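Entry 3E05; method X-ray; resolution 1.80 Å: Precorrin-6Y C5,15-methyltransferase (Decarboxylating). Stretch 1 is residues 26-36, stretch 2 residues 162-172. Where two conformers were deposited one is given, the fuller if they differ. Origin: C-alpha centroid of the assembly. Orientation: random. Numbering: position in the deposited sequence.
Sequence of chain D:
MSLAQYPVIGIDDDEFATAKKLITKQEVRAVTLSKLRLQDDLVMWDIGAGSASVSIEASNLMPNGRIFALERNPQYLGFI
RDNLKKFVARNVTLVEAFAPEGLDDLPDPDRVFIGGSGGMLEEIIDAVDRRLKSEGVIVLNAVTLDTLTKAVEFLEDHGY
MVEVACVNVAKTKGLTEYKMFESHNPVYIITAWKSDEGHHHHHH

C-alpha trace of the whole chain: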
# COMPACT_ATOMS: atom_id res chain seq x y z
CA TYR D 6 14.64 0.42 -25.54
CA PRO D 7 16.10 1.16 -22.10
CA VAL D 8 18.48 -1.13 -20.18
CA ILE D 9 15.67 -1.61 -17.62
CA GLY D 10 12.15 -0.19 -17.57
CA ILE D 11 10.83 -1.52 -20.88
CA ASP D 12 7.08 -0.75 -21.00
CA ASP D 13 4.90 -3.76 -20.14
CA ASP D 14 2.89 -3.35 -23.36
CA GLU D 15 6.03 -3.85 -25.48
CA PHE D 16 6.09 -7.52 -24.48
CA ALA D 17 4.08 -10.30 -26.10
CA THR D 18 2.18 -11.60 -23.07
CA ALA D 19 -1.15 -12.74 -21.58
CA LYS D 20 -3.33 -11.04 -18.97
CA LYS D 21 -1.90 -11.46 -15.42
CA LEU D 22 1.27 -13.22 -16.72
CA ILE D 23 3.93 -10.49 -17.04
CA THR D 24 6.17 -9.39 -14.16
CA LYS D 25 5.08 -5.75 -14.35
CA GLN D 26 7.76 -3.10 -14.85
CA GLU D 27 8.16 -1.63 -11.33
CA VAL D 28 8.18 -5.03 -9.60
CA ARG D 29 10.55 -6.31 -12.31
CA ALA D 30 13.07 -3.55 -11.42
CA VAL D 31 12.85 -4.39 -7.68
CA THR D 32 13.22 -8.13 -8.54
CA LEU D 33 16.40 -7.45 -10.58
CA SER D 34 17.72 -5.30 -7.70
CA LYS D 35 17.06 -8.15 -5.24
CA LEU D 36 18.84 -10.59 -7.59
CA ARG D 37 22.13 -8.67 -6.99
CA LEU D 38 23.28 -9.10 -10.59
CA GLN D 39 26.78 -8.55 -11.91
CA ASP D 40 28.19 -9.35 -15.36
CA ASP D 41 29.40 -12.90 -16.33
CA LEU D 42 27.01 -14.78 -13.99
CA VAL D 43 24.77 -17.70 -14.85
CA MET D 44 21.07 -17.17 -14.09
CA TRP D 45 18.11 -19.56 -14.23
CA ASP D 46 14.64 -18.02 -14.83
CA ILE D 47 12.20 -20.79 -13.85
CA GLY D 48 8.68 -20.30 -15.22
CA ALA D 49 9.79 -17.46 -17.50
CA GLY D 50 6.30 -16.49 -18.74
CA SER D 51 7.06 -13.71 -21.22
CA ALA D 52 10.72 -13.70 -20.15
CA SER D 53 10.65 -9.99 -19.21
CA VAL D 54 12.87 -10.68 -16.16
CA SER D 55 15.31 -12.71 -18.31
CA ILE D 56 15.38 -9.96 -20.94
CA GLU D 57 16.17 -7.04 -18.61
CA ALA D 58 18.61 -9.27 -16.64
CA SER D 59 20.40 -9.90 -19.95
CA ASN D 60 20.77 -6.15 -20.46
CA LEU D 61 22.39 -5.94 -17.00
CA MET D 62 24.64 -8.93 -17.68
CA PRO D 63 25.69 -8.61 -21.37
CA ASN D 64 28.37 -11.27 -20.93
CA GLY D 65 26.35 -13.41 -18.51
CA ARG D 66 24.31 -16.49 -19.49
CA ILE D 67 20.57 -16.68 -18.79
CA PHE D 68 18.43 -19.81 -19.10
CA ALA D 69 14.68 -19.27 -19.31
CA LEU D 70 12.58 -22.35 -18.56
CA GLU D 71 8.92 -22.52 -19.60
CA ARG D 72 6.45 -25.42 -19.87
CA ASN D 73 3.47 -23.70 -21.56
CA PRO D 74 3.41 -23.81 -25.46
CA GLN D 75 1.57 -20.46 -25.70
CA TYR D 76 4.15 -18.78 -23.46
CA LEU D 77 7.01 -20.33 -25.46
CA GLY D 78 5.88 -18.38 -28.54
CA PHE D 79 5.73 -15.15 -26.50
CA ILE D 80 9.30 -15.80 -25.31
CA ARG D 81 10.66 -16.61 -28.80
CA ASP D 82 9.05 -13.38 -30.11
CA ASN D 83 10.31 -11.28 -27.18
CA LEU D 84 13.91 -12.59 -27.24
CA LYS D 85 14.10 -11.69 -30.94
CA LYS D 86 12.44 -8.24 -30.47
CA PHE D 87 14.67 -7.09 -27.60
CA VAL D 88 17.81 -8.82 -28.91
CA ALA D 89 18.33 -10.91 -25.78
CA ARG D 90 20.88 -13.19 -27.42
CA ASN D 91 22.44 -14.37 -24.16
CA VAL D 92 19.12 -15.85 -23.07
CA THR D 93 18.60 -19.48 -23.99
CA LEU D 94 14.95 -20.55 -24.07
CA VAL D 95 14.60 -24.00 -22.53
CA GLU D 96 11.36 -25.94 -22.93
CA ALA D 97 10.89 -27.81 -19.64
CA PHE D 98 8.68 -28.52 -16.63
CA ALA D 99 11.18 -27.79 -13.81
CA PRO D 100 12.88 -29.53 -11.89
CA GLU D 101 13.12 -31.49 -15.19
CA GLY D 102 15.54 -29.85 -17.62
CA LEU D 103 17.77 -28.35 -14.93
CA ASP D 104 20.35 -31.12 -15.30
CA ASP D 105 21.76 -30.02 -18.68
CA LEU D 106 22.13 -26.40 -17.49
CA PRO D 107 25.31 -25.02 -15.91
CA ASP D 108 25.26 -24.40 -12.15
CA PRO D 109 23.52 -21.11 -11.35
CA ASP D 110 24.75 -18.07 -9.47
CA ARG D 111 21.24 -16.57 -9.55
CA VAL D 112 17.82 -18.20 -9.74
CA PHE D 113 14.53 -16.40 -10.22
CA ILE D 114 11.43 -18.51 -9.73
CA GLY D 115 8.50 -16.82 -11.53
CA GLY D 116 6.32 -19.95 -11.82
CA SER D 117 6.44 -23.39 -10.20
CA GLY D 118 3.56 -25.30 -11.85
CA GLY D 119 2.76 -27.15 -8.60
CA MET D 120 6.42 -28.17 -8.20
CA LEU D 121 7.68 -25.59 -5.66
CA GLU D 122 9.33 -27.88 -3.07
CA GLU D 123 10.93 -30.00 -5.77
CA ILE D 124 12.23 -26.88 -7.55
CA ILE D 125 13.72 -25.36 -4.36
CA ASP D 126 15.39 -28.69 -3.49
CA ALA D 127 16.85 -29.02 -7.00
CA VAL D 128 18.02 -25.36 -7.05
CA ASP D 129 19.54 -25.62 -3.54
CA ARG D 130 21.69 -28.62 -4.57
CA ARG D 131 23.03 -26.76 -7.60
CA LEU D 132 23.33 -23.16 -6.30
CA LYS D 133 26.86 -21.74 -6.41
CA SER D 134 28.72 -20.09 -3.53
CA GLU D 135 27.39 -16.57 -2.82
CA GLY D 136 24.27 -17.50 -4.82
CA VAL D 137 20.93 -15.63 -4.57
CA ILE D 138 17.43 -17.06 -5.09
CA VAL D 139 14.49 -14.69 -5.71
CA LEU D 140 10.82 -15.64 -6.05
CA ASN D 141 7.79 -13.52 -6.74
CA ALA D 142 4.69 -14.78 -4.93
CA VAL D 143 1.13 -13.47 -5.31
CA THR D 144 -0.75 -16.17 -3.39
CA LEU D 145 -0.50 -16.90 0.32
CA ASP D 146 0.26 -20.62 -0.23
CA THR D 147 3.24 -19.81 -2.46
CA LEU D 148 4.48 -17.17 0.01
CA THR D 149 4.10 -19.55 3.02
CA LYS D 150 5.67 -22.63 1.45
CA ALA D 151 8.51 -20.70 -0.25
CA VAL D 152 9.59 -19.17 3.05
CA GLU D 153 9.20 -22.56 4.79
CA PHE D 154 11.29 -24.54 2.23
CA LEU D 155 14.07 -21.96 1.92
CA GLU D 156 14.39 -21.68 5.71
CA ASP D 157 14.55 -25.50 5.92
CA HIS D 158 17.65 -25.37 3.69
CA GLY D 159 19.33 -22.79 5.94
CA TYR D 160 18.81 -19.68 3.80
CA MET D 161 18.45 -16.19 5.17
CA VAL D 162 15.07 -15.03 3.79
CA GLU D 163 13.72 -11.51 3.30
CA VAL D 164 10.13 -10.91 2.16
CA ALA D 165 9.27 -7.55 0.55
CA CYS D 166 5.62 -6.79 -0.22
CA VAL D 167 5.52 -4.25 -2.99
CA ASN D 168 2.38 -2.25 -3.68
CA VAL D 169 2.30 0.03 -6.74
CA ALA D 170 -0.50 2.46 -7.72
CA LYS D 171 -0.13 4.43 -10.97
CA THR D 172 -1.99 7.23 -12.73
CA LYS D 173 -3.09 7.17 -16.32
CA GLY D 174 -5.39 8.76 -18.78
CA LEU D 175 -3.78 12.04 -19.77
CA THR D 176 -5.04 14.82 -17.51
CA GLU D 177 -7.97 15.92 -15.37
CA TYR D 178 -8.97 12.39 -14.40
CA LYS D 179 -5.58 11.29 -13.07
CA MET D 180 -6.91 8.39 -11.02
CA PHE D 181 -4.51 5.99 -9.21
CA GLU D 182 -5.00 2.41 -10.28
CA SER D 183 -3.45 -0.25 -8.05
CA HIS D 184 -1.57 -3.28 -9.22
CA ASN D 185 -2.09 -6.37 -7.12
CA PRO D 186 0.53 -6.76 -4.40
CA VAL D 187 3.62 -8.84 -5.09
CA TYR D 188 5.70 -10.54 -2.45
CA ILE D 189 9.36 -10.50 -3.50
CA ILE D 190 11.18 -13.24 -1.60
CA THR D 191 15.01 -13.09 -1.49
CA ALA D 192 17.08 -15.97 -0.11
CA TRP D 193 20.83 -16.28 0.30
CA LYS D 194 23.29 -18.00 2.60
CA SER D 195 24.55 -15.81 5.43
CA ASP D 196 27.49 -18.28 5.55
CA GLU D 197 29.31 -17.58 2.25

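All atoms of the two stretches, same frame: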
# COMPACT_ATOMS: atom_id res chain seq x y z
N GLN D 26 6.50 -3.83 -14.77
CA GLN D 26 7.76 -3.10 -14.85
C GLN D 26 8.44 -2.68 -13.53
O GLN D 26 9.63 -2.92 -13.35
CB GLN D 26 7.55 -1.88 -15.75
CG GLN D 26 8.75 -1.01 -15.97
CD GLN D 26 8.34 0.43 -16.16
OE1 GLN D 26 8.55 1.26 -15.29
NE2 GLN D 26 7.72 0.72 -17.30
N GLU D 27 7.67 -2.07 -12.63
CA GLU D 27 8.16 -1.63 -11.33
C GLU D 27 8.69 -2.77 -10.47
O GLU D 27 9.83 -2.72 -9.98
CB GLU D 27 7.07 -0.84 -10.60
CG GLU D 27 6.57 0.41 -11.37
CD GLU D 27 5.51 0.12 -12.44
OE1 GLU D 27 5.04 -1.04 -12.60
OE2 GLU D 27 5.16 1.08 -13.14
N VAL D 28 7.86 -3.81 -10.34
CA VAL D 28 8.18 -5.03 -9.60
C VAL D 28 9.37 -5.77 -10.25
O VAL D 28 10.22 -6.30 -9.57
CB VAL D 28 6.92 -5.93 -9.46
CG1 VAL D 28 7.28 -7.37 -9.16
CG2 VAL D 28 6.00 -5.38 -8.36
N ARG D 29 9.42 -5.75 -11.57
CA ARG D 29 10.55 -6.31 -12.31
C ARG D 29 11.87 -5.65 -11.88
O ARG D 29 12.83 -6.32 -11.62
CB ARG D 29 10.34 -6.14 -13.81
CG ARG D 29 11.23 -7.00 -14.69
CD ARG D 29 11.03 -6.63 -16.16
NE ARG D 29 9.62 -6.65 -16.55
CZ ARG D 29 9.04 -5.76 -17.36
NH1 ARG D 29 9.74 -4.76 -17.88
NH2 ARG D 29 7.75 -5.86 -17.65
N ALA D 30 11.89 -4.32 -11.85
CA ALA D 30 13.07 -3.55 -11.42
C ALA D 30 13.50 -3.94 -10.00
O ALA D 30 14.66 -4.24 -9.78
CB ALA D 30 12.81 -2.06 -11.51
N VAL D 31 12.54 -3.97 -9.06
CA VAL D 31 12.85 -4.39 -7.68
C VAL D 31 13.39 -5.84 -7.64
O VAL D 31 14.35 -6.13 -6.92
CB VAL D 31 11.60 -4.28 -6.75
CG1 VAL D 31 11.98 -4.61 -5.30
CG2 VAL D 31 10.98 -2.89 -6.83
N THR D 32 12.79 -6.71 -8.44
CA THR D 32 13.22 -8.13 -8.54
C THR D 32 14.68 -8.24 -8.99
O THR D 32 15.50 -8.94 -8.37
CB THR D 32 12.28 -8.91 -9.48
OG1 THR D 32 10.96 -8.93 -8.94
CG2 THR D 32 12.74 -10.36 -9.71
N LEU D 33 15.02 -7.50 -10.04
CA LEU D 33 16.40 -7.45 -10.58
C LEU D 33 17.39 -6.89 -9.57
O LEU D 33 18.48 -7.43 -9.42
CB LEU D 33 16.42 -6.63 -11.87
CG LEU D 33 15.71 -7.31 -13.04
CD1 LEU D 33 15.40 -6.30 -14.10
CD2 LEU D 33 16.49 -8.51 -13.58
N SER D 34 16.99 -5.83 -8.86
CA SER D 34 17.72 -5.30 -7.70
C SER D 34 18.00 -6.38 -6.65
O SER D 34 19.14 -6.57 -6.24
CB SER D 34 16.92 -4.16 -7.05
OG SER D 34 17.76 -3.26 -6.37
N LYS D 35 16.95 -7.10 -6.26
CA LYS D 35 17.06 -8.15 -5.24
C LYS D 35 17.94 -9.32 -5.72
O LYS D 35 18.59 -10.00 -4.91
CB LYS D 35 15.67 -8.67 -4.83
CG LYS D 35 14.78 -7.64 -4.05
CD LYS D 35 15.43 -7.12 -2.76
CE LYS D 35 14.53 -6.06 -2.11
NZ LYS D 35 15.10 -5.57 -0.85
N LEU D 36 17.98 -9.54 -7.03
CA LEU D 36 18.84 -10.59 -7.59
C LEU D 36 20.35 -10.31 -7.49
O LEU D 36 21.15 -11.22 -7.71
CB LEU D 36 18.46 -10.90 -9.04
CG LEU D 36 17.24 -11.82 -9.21
CD1 LEU D 36 16.62 -11.66 -10.58
CD2 LEU D 36 17.66 -13.29 -8.98
N VAL D 162 16.20 -15.40 4.66
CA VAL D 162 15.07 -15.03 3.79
C VAL D 162 14.54 -13.64 4.16
O VAL D 162 14.27 -13.36 5.32
CB VAL D 162 13.93 -16.11 3.82
CG1 VAL D 162 12.70 -15.68 2.99
CG2 VAL D 162 14.44 -17.46 3.32
N GLU D 163 14.43 -12.77 3.16
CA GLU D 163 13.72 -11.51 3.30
C GLU D 163 12.45 -11.60 2.45
O GLU D 163 12.48 -12.16 1.35
CB GLU D 163 14.57 -10.35 2.81
CG GLU D 163 13.81 -9.01 2.69
CD GLU D 163 14.58 -7.96 1.92
OE1 GLU D 163 15.55 -7.42 2.48
OE2 GLU D 163 14.22 -7.68 0.76
N VAL D 164 11.35 -11.05 2.95
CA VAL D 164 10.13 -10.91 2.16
C VAL D 164 9.82 -9.42 2.03
O VAL D 164 9.77 -8.73 3.03
CB VAL D 164 8.93 -11.62 2.81
CG1 VAL D 164 7.71 -11.54 1.90
CG2 VAL D 164 9.28 -13.06 3.15
N ALA D 165 9.64 -8.95 0.80
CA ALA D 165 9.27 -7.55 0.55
C ALA D 165 7.94 -7.48 -0.21
O ALA D 165 7.83 -7.95 -1.35
CB ALA D 165 10.36 -6.82 -0.21
N CYS D 166 6.91 -6.93 0.43
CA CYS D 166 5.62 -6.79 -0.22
C CYS D 166 5.58 -5.44 -0.87
O CYS D 166 5.69 -4.40 -0.20
CB CYS D 166 4.46 -6.94 0.77
SG CYS D 166 2.86 -6.85 -0.07
N VAL D 167 5.43 -5.46 -2.19
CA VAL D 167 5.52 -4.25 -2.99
C VAL D 167 4.15 -3.93 -3.55
O VAL D 167 3.55 -4.73 -4.26
CB VAL D 167 6.58 -4.39 -4.13
CG1 VAL D 167 6.50 -3.20 -5.11
CG2 VAL D 167 7.99 -4.52 -3.53
N ASN D 168 3.66 -2.74 -3.20
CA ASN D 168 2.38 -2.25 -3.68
C ASN D 168 2.63 -1.03 -4.55
O ASN D 168 3.26 -0.08 -4.10
CB ASN D 168 1.44 -1.89 -2.52
CG ASN D 168 0.57 -3.06 -2.08
OD1 ASN D 168 -0.41 -3.40 -2.73
ND2 ASN D 168 0.93 -3.68 -0.96
N VAL D 169 2.11 -1.06 -5.78
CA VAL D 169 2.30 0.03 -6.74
C VAL D 169 0.93 0.54 -7.19
O VAL D 169 0.08 -0.26 -7.62
CB VAL D 169 3.08 -0.46 -7.99
CG1 VAL D 169 3.13 0.62 -9.07
CG2 VAL D 169 4.51 -0.96 -7.60
N ALA D 170 0.69 1.85 -7.10
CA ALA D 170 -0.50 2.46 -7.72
C ALA D 170 -0.02 3.51 -8.69
O ALA D 170 0.84 4.30 -8.34
CB ALA D 170 -1.38 3.09 -6.69
N LYS D 171 -0.57 3.51 -9.90
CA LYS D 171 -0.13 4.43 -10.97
C LYS D 171 -1.28 5.23 -11.55
O LYS D 171 -2.39 4.72 -11.68
CB LYS D 171 0.46 3.65 -12.13
CG LYS D 171 1.82 3.07 -11.91
CD LYS D 171 2.49 2.90 -13.26
CE LYS D 171 1.91 1.74 -14.04
NZ LYS D 171 2.86 1.29 -15.06
N THR D 172 -1.00 6.46 -11.97
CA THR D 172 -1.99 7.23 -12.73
C THR D 172 -1.93 6.87 -14.20
O THR D 172 -0.87 6.51 -14.72
CB THR D 172 -1.78 8.74 -12.59
OG1 THR D 172 -0.45 9.07 -12.98
CG2 THR D 172 -2.03 9.20 -11.16
O HOH W 1 3.58 -1.53 -14.97

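Two salt bridges of reversed polarity close the two ends of this contact: near the start of the helix the acid belongs to the helix and the lysine to the strand, while two turns further on, at Lys35, the helix supplies the lysine and the strand the acid. The N-to-C directions lie 148° apart, so Glu27, early in the helix, meets Lys171, and Lys35, eight residues on, meets Glu163.

At the first end, Lys171 NZ donates a hydrogen bond to Glu27 OE2 at 3.0 Å. A water bridges the same pair, donating to Glu27 OE1 at 2.8 Å and accepting from Lys171 NZ at 2.9 Å, so both carboxylate oxygens are tied to one ammonium group, one directly and one through the water. At the other end Lys35 NZ reaches Glu163 OE2 at 2.8 Å. Lysine suits this position because its length lets a charge anchored on the helix span the gap to the strand; the outer part of the chain is extended, with chi3 and chi4 both t.

Between the bridges the contact is apolar. The strand alternates, and Glu163, Ala165, Val167, Val169 and Lys171 all direct their CA-to-CB bonds toward the helix. Val167 packs against two helix valines, with its CG1 3.9 Å from Val28 CG2 and its CG2 4.4 Å from Val31 CG1. Branched at CB, valine presents two methyls close to the backbone, and here each meets a different neighbour. Val169 CG2 packs 3.9 Å from Glu27 CB, so Glu27 offers its aliphatic base to a valine and its carboxylate to a lysine. Small Ala165 also points toward the helix, but the nearest approach, Ala165 CB to Lys35 CE, is 4.6 Å.

The axes approach to 9.4 Å, and the stretches bury 349 Å² in total, a modest area.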